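Local coordinates for protein serine protease inhibitor (Schistosoma haematobium, PDB 3STO) that is a serpin that probably inhibits serine-type endopeptidases, at residues E210-S215 against H379-F384; I257-E262 against V373-T378. One frame throughout, in Å; residues are numbered along the deposited sequence.

Contact 1: E210-S215 against H379-F384; sequences EDFYIS and HPFICF
F212 and P380 meet where strand 208-215, an edge strand of the serpin C sheet, packs on the link from the C-sheet strand 373-376 to the B-sheet strand 381-387. The apolar packing centres on the F212 ring. Its CG stands anti to the backbone N (chi1 -174°), and the outer rim of the ring, CZ and CE2, meets the H379-P380 peptide, with H379 N over one face toward the rim. The closest approach of this ring is F212 CZ to H379 C, 3.2 Å. Farther round, F212 CE1 comes within 4.2 Å of P380 CD. F212 CE2 meets F381 CE1, also at 4.2 Å, lying near the plane of the F381 ring at its edge. A wide phenylalanine suits this place because one ring can reach a peptide, a proline and a second aromatic.

The polar element is the carbonyl of Y213. H379 CA points a weak C-H...O contact at Y213 O (3.2 Å, 151° at the hydrogen), and P380 CD, the ring carbon bonded to the proline nitrogen, sits 3.1 Å from Y213 O. I214 O approaches P380 CG more loosely, at 3.8 Å.

Proline brings no N-H to this bend, and its ring carbons pack against the carbonyls of Y213 and I214. Y213 does bond to T378 just before this segment, but from H379 onward the join rests on ring packing and a C-H...O contact.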
ATOM      1  N   GLU A 210     -17.261  10.626  20.417  1.00 20.58           N
ATOM      2  CA  GLU A 210     -16.245  10.802  21.435  1.00 19.45           C
ATOM      3  C   GLU A 210     -15.190  11.786  20.923  1.00 32.37           C
ATOM      4  O   GLU A 210     -14.992  11.912  19.724  1.00 28.98           O
ATOM      5  CB  GLU A 210     -15.648   9.436  21.794  1.00 23.98           C
ATOM      6  CG  GLU A 210     -14.520   9.437  22.834  1.00 38.11           C
ATOM      7  CD  GLU A 210     -14.386   8.093  23.555  1.00 45.16           C
ATOM      8  OE1 GLU A 210     -15.415   7.387  23.667  1.00 44.03           O
ATOM      9  OE2 GLU A 210     -13.268   7.748  24.016  1.00 35.73           O
ATOM     10  N   ASP A 211     -14.522  12.489  21.827  1.00 32.28           N
ATOM     11  CA  ASP A 211     -13.469  13.410  21.430  1.00 34.89           C
ATOM     12  C   ASP A 211     -12.208  12.735  20.925  1.00 26.01           C
ATOM     13  O   ASP A 211     -11.758  11.744  21.493  1.00 28.39           O
ATOM     14  CB  ASP A 211     -13.121  14.368  22.575  1.00 40.57           C
ATOM     15  CG  ASP A 211     -13.886  15.669  22.478  1.00 64.56           C
ATOM     16  OD1 ASP A 211     -14.930  15.700  21.764  1.00 56.04           O
ATOM     17  OD2 ASP A 211     -13.442  16.654  23.107  1.00 67.94           O
ATOM     18  N   PHE A 212     -11.624  13.296  19.874  1.00 27.42           N
ATOM     19  CA  PHE A 212     -10.333  12.813  19.375  1.00 24.06           C
ATOM     20  C   PHE A 212      -9.342  13.972  19.422  1.00 25.10           C
ATOM     21  O   PHE A 212      -9.600  15.049  18.866  1.00 17.80           O
ATOM     22  CB  PHE A 212     -10.474  12.236  17.954  1.00 21.39           C
ATOM     23  CG  PHE A 212      -9.211  11.584  17.424  1.00 26.05           C
ATOM     24  CD1 PHE A 212      -8.218  12.351  16.818  1.00 19.05           C
ATOM     25  CD2 PHE A 212      -9.037  10.200  17.504  1.00 16.08           C
ATOM     26  CE1 PHE A 212      -7.076  11.766  16.342  1.00 23.64           C
ATOM     27  CE2 PHE A 212      -7.922   9.614  17.030  1.00 18.30           C
ATOM     28  CZ  PHE A 212      -6.924  10.391  16.433  1.00 23.44           C
ATOM     29  N   TYR A 213      -8.225  13.760  20.108  1.00 12.82           N
ATOM     30  CA  TYR A 213      -7.229  14.805  20.234  1.00 20.60           C
ATOM     31  C   TYR A 213      -6.287  14.776  19.054  1.00 25.42           C
ATOM     32  O   TYR A 213      -5.542  13.806  18.882  1.00 26.27           O
ATOM     33  CB  TYR A 213      -6.435  14.620  21.532  1.00 21.12           C
ATOM     34  CG  TYR A 213      -5.360  15.666  21.815  1.00 26.55           C
ATOM     35  CD1 TYR A 213      -5.644  16.795  22.580  1.00 33.51           C
ATOM     36  CD2 TYR A 213      -4.045  15.492  21.367  1.00 27.98           C
ATOM     37  CE1 TYR A 213      -4.654  17.737  22.876  1.00 36.44           C
ATOM     38  CE2 TYR A 213      -3.046  16.420  21.661  1.00 26.35           C
ATOM     39  CZ  TYR A 213      -3.364  17.543  22.418  1.00 38.32           C
ATOM     40  OH  TYR A 213      -2.394  18.475  22.722  1.00 45.65           O
ATOM     41  N   ILE A 214      -6.320  15.829  18.248  1.00 30.38           N
ATOM     42  CA  ILE A 214      -5.385  15.999  17.120  1.00 25.17           C
ATOM     43  C   ILE A 214      -4.105  16.745  17.543  1.00 27.27           C
ATOM     44  O   ILE A 214      -3.014  16.292  17.293  1.00 31.45           O
ATOM     45  CB  ILE A 214      -6.049  16.761  15.990  1.00 26.87           C
ATOM     46  CG1 ILE A 214      -7.309  16.029  15.528  1.00 24.62           C
ATOM     47  CG2 ILE A 214      -5.083  16.961  14.863  1.00 26.35           C
ATOM     48  CD1 ILE A 214      -8.003  16.702  14.361  1.00 30.72           C
ATOM     49  N   SER A 215      -4.273  17.881  18.209  1.00 28.37           N
ATOM     50  CA  SER A 215      -3.178  18.682  18.725  1.00 26.73           C
ATOM     51  C   SER A 215      -3.768  19.632  19.779  1.00 31.10           C
ATOM     52  O   SER A 215      -4.978  19.669  19.951  1.00 30.46           O
ATOM     53  CB  SER A 215      -2.546  19.494  17.581  1.00 32.42           C
ATOM     54  OG  SER A 215      -3.482  20.391  16.998  1.00 25.42           O
ATOM     55  N   HIS A 379      -6.068   9.767  20.028  1.00 15.19           N
ATOM     56  CA  HIS A 379      -5.075  10.717  19.536  1.00 19.36           C
ATOM     57  C   HIS A 379      -4.342  10.033  18.349  1.00 19.05           C
ATOM     58  O   HIS A 379      -4.544   8.834  18.125  1.00 17.56           O
ATOM     59  CB  HIS A 379      -4.120  11.150  20.681  1.00 13.80           C
ATOM     60  CG  HIS A 379      -3.561  10.015  21.483  1.00 14.20           C
ATOM     61  ND1 HIS A 379      -2.271   9.556  21.331  1.00 18.59           N
ATOM     62  CD2 HIS A 379      -4.117   9.250  22.466  1.00 15.71           C
ATOM     63  CE1 HIS A 379      -2.055   8.565  22.184  1.00 18.85           C
ATOM     64  NE2 HIS A 379      -3.156   8.368  22.889  1.00 17.32           N
ATOM     65  N   PRO A 380      -3.515  10.779  17.586  1.00 19.73           N
ATOM     66  CA  PRO A 380      -2.914  10.226  16.341  1.00 21.75           C
ATOM     67  C   PRO A 380      -2.142   8.910  16.510  1.00 18.79           C
ATOM     68  O   PRO A 380      -1.422   8.670  17.481  1.00 16.17           O
ATOM     69  CB  PRO A 380      -1.995  11.359  15.852  1.00 12.21           C
ATOM     70  CG  PRO A 380      -2.712  12.628  16.381  1.00 17.76           C
ATOM     71  CD  PRO A 380      -3.167  12.210  17.769  1.00 18.42           C
ATOM     72  N   PHE A 381      -2.317   8.035  15.540  1.00 18.94           N
ATOM     73  CA  PHE A 381      -1.779   6.695  15.665  1.00 19.93           C
ATOM     74  C   PHE A 381      -1.269   6.172  14.329  1.00 17.80           C
ATOM     75  O   PHE A 381      -1.636   6.655  13.261  1.00 14.17           O
ATOM     76  CB  PHE A 381      -2.849   5.755  16.203  1.00 12.19           C
ATOM     77  CG  PHE A 381      -4.087   5.684  15.335  1.00 15.36           C
ATOM     78  CD1 PHE A 381      -5.074   6.666  15.410  1.00 11.70           C
ATOM     79  CD2 PHE A 381      -4.268   4.640  14.447  1.00 13.01           C
ATOM     80  CE1 PHE A 381      -6.217   6.585  14.647  1.00 12.69           C
ATOM     81  CE2 PHE A 381      -5.419   4.559  13.662  1.00 16.93           C
ATOM     82  CZ  PHE A 381      -6.397   5.526  13.767  1.00 13.54           C
ATOM     83  N   ILE A 382      -0.439   5.150  14.402  1.00 18.41           N
ATOM     84  CA  ILE A 382       0.034   4.489  13.196  1.00 21.32           C
ATOM     85  C   ILE A 382      -0.604   3.104  13.113  1.00 16.86           C
ATOM     86  O   ILE A 382      -0.757   2.408  14.114  1.00 20.99           O
ATOM     87  CB  ILE A 382       1.599   4.493  13.151  1.00 17.74           C
ATOM     88  CG1 ILE A 382       2.061   5.842  12.579  1.00 14.76           C
ATOM     89  CG2 ILE A 382       2.168   3.335  12.343  1.00 17.13           C
ATOM     90  CD1 ILE A 382       2.905   6.588  13.493  1.00 23.10           C
ATOM     91  N   CYS A 383      -1.035   2.726  11.927  1.00 14.81           N
ATOM     92  CA  CYS A 383      -1.634   1.418  11.778  1.00 18.04           C
ATOM     93  C   CYS A 383      -1.189   0.705  10.490  1.00 25.46           C
ATOM     94  O   CYS A 383      -0.677   1.335   9.552  1.00 23.49           O
ATOM     95  CB  CYS A 383      -3.152   1.500  11.896  1.00 13.98           C
ATOM     96  SG  CYS A 383      -3.887   2.461  10.615  1.00 18.47           S
ATOM     97  N   PHE A 384      -1.371  -0.614  10.470  1.00 15.02           N
ATOM     98  CA  PHE A 384      -0.939  -1.435   9.355  1.00 16.35           C
ATOM     99  C   PHE A 384      -1.955  -2.511   9.070  1.00 19.29           C
ATOM    100  O   PHE A 384      -2.636  -2.975   9.980  1.00 14.13           O
ATOM    101  CB  PHE A 384       0.343  -2.140   9.725  1.00 15.32           C
ATOM    102  CG  PHE A 384       1.473  -1.218  10.112  1.00 14.67           C
ATOM    103  CD1 PHE A 384       2.347  -0.709   9.127  1.00 18.18           C
ATOM    104  CD2 PHE A 384       1.713  -0.930  11.436  1.00 12.55           C
ATOM    105  CE1 PHE A 384       3.418   0.084   9.453  1.00 13.67           C
ATOM    106  CE2 PHE A 384       2.788  -0.112  11.801  1.00 15.90           C
ATOM    107  CZ  PHE A 384       3.651   0.388  10.805  1.00 19.57           C
TER

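Contact 2: I257-E262 against V373-T378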
ATOM      1  N   ILE A 257      -2.489  -1.692  15.315  1.00 15.87           N
ATOM      2  CA  ILE A 257      -2.531  -0.296  15.747  1.00 11.70           C
ATOM      3  C   ILE A 257      -1.368  -0.009  16.651  1.00 14.38           C
ATOM      4  O   ILE A 257      -1.057  -0.779  17.556  1.00 16.04           O
ATOM      5  CB  ILE A 257      -3.849   0.074  16.434  1.00 19.11           C
ATOM      6  CG1 ILE A 257      -5.037  -0.448  15.600  1.00 18.10           C
ATOM      7  CG2 ILE A 257      -3.954   1.604  16.698  1.00 13.30           C
ATOM      8  CD1 ILE A 257      -6.241  -0.815  16.465  1.00 20.25           C
ATOM      9  N   VAL A 258      -0.673   1.079  16.354  1.00 15.78           N
ATOM     10  CA  VAL A 258       0.458   1.486  17.157  1.00 18.71           C
ATOM     11  C   VAL A 258       0.109   2.804  17.836  1.00 20.57           C
ATOM     12  O   VAL A 258      -0.005   3.836  17.174  1.00 17.52           O
ATOM     13  CB  VAL A 258       1.740   1.680  16.327  1.00 17.83           C
ATOM     14  CG1 VAL A 258       2.908   2.004  17.249  1.00 13.78           C
ATOM     15  CG2 VAL A 258       2.048   0.431  15.518  1.00 15.08           C
ATOM     16  N   LEU A 259      -0.067   2.752  19.155  1.00 14.47           N
ATOM     17  CA  LEU A 259      -0.597   3.888  19.904  1.00 15.57           C
ATOM     18  C   LEU A 259       0.476   4.432  20.837  1.00 15.14           C
ATOM     19  O   LEU A 259       0.933   3.744  21.754  1.00 19.82           O
ATOM     20  CB  LEU A 259      -1.870   3.495  20.686  1.00  8.48           C
ATOM     21  CG  LEU A 259      -2.646   4.655  21.325  1.00 20.11           C
ATOM     22  CD1 LEU A 259      -3.251   5.608  20.255  1.00 10.86           C
ATOM     23  CD2 LEU A 259      -3.740   4.151  22.256  1.00 11.91           C
ATOM     24  N   PRO A 260       0.898   5.676  20.592  1.00 21.53           N
ATOM     25  CA  PRO A 260       1.853   6.334  21.496  1.00 19.40           C
ATOM     26  C   PRO A 260       1.316   6.376  22.925  1.00 15.42           C
ATOM     27  O   PRO A 260       0.109   6.554  23.146  1.00 16.34           O
ATOM     28  CB  PRO A 260       1.939   7.742  20.932  1.00 14.85           C
ATOM     29  CG  PRO A 260       1.554   7.590  19.487  1.00 16.93           C
ATOM     30  CD  PRO A 260       0.460   6.568  19.502  1.00 13.57           C
ATOM     31  N   LEU A 261       2.212   6.210  23.886  1.00 23.97           N
ATOM     32  CA  LEU A 261       1.817   6.226  25.296  1.00 27.38           C
ATOM     33  C   LEU A 261       1.260   7.569  25.798  1.00 27.66           C
ATOM     34  O   LEU A 261       0.511   7.616  26.758  1.00 31.29           O
ATOM     35  CB  LEU A 261       2.940   5.686  26.177  1.00 17.98           C
ATOM     36  CG  LEU A 261       3.084   4.187  25.880  1.00 17.99           C
ATOM     37  CD1 LEU A 261       4.272   3.552  26.583  1.00 26.42           C
ATOM     38  CD2 LEU A 261       1.807   3.483  26.263  1.00 17.77           C
ATOM     39  N   GLU A 262       1.577   8.667  25.142  1.00 27.94           N
ATOM     40  CA  GLU A 262       0.919   9.898  25.536  1.00 31.38           C
ATOM     41  C   GLU A 262       0.327  10.548  24.301  1.00 30.35           C
ATOM     42  O   GLU A 262       0.459  10.027  23.204  1.00 24.66           O
ATOM     43  CB  GLU A 262       1.881  10.842  26.251  1.00 37.58           C
ATOM     44  CG  GLU A 262       2.484  11.872  25.325  1.00 56.16           C
ATOM     45  CD  GLU A 262       3.679  11.349  24.589  1.00 50.42           C
ATOM     46  OE1 GLU A 262       4.785  11.442  25.171  1.00 54.90           O
ATOM     47  OE2 GLU A 262       3.516  10.847  23.449  1.00 46.33           O
ATOM     48  N   VAL A 373      -6.416  -4.371  30.110  1.00 27.47           N
ATOM     49  CA  VAL A 373      -5.758  -3.255  29.424  1.00 24.44           C
ATOM     50  C   VAL A 373      -6.746  -2.315  28.732  1.00 23.30           C
ATOM     51  O   VAL A 373      -7.710  -2.768  28.097  1.00 26.47           O
ATOM     52  CB  VAL A 373      -4.750  -3.821  28.382  1.00 21.95           C
ATOM     53  CG1 VAL A 373      -4.924  -3.203  27.051  1.00 21.15           C
ATOM     54  CG2 VAL A 373      -3.333  -3.703  28.892  1.00 25.74           C
ATOM     55  N   ASP A 374      -6.534  -1.007  28.855  1.00 19.17           N
ATOM     56  CA  ASP A 374      -7.310  -0.079  28.021  1.00 24.78           C
ATOM     57  C   ASP A 374      -6.516   0.237  26.779  1.00 25.42           C
ATOM     58  O   ASP A 374      -5.314   0.455  26.850  1.00 31.02           O
ATOM     59  CB  ASP A 374      -7.627   1.215  28.742  1.00 26.18           C
ATOM     60  CG  ASP A 374      -8.707   1.040  29.760  1.00 37.82           C
ATOM     61  OD1 ASP A 374      -9.347  -0.030  29.737  1.00 36.19           O
ATOM     62  OD2 ASP A 374      -8.919   1.961  30.581  1.00 58.96           O
ATOM     63  N   PHE A 375      -7.170   0.227  25.632  1.00 22.69           N
ATOM     64  CA  PHE A 375      -6.495   0.642  24.404  1.00 24.53           C
ATOM     65  C   PHE A 375      -7.453   1.575  23.712  1.00 18.16           C
ATOM     66  O   PHE A 375      -8.287   1.138  22.907  1.00 19.41           O
ATOM     67  CB  PHE A 375      -6.168  -0.566  23.513  1.00 20.71           C
ATOM     68  CG  PHE A 375      -5.111  -0.301  22.485  1.00 14.80           C
ATOM     69  CD1 PHE A 375      -3.787  -0.450  22.802  1.00 16.51           C
ATOM     70  CD2 PHE A 375      -5.453   0.082  21.184  1.00 13.42           C
ATOM     71  CE1 PHE A 375      -2.811  -0.217  21.845  1.00 15.79           C
ATOM     72  CE2 PHE A 375      -4.491   0.323  20.232  1.00 10.67           C
ATOM     73  CZ  PHE A 375      -3.167   0.186  20.556  1.00 12.02           C
ATOM     74  N   HIS A 376      -7.351   2.857  24.045  1.00 13.03           N
ATOM     75  CA  HIS A 376      -8.335   3.834  23.595  1.00 17.27           C
ATOM     76  C   HIS A 376      -7.718   4.785  22.583  1.00 13.03           C
ATOM     77  O   HIS A 376      -6.852   5.572  22.915  1.00 12.48           O
ATOM     78  CB  HIS A 376      -8.915   4.585  24.796  1.00 15.68           C
ATOM     79  CG  HIS A 376      -9.668   3.703  25.731  1.00 29.57           C
ATOM     80  ND1 HIS A 376     -10.118   4.134  26.960  1.00 27.43           N
ATOM     81  CD2 HIS A 376     -10.060   2.412  25.615  1.00 27.85           C
ATOM     82  CE1 HIS A 376     -10.742   3.144  27.566  1.00 26.72           C
ATOM     83  NE2 HIS A 376     -10.724   2.086  26.768  1.00 32.52           N
ATOM     84  N   VAL A 377      -8.149   4.669  21.332  1.00 19.94           N
ATOM     85  CA  VAL A 377      -7.453   5.327  20.229  1.00 13.44           C
ATOM     86  C   VAL A 377      -8.041   6.740  20.125  1.00 20.00           C
ATOM     87  O   VAL A 377      -8.950   6.982  19.349  1.00 21.51           O
ATOM     88  CB  VAL A 377      -7.541   4.483  18.891  1.00 16.88           C
ATOM     89  CG1 VAL A 377      -6.832   5.158  17.746  1.00 14.35           C
ATOM     90  CG2 VAL A 377      -6.973   3.086  19.082  1.00 10.68           C
ATOM     91  N   THR A 378      -7.521   7.657  20.938  1.00 14.78           N
ATOM     92  CA  THR A 378      -8.114   8.981  21.095  1.00 21.12           C
ATOM     93  C   THR A 378      -7.201  10.124  20.621  1.00 21.00           C
ATOM     94  O   THR A 378      -7.519  11.305  20.810  1.00 27.14           O
ATOM     95  CB  THR A 378      -8.466   9.247  22.601  1.00 16.06           C
ATOM     96  OG1 THR A 378      -7.293   9.055  23.389  1.00 20.70           O
ATOM     97  CG2 THR A 378      -9.515   8.304  23.086  1.00 14.12           C
TER
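L259 and I257 form two bumps on one side of strand 253-260, and F375 fits against both. The strands 257-260 and 373-376 run nearly perpendicular, at 96°, with their axes 9.0 Å apart, so side chains rather than backbones fill the gap, as between two layers of a beta sandwich.

The F375 side chain has CG anti to the backbone N (chi1 -161°), and its flat ring lies in the corner formed by L259, over one face, and I257, at the edge. L259 covers its face with CD2, which stands 4.3 Å from the ring centroid and 7° off the normal, a CH-pi contact, while L259 CB touches F375 CZ at 3.6 Å. I257 CG2 lies at the ring edge, in plane, 3.8 Å from F375 CE2. Branching at CB suits I257, since this methyl sits close to the backbone and also meets V377 CG2 at 4.1 Å.

The fork of L259 serves two hollows. The same CD2 also lies 3.5 Å from H376 O, while the other branch, CD1, turns to V377 CG1, 4.4 Å away. V377 is the centre of an inverse gamma turn and directs its short, branched side chain back at the opposite strand, where a compact valine fits. The H376 side chain starts away from strand 257-260, and its NE2 is hydrogen-bonded to S292 OG.

In serpin terms, the end of the C sheet strand after the reactive-centre loop is laid over the B sheet. V291 and Y233 also touch F375, extending the hydrophobic layer. Cohesion between these segments thus comes from buried, closely fitted hydrocarbon and aromatic surfaces, an apolar contact without directional bonds between the two segments.

Overall arrangement
From the N terminus, the chain first lays down strand 208-215, then passes through strand 218-236 to strand 253-260, and reaches 373-384 more than a hundred residues later. Contact 1 closes the longer loop, and contact 2 closes a shorter one nested inside it. Their second segments are consecutive: strand 373-376 belongs with 287-305, while 381-387 pairs antiparallel with 253-260. The two contacts, with centres about 9 Å apart, are stitched by probable hydrogen bonds from Y213 N to T378 O and from V258 N to I382 O. Together they tie the serpin C-sheet region to the B sheet around this connection.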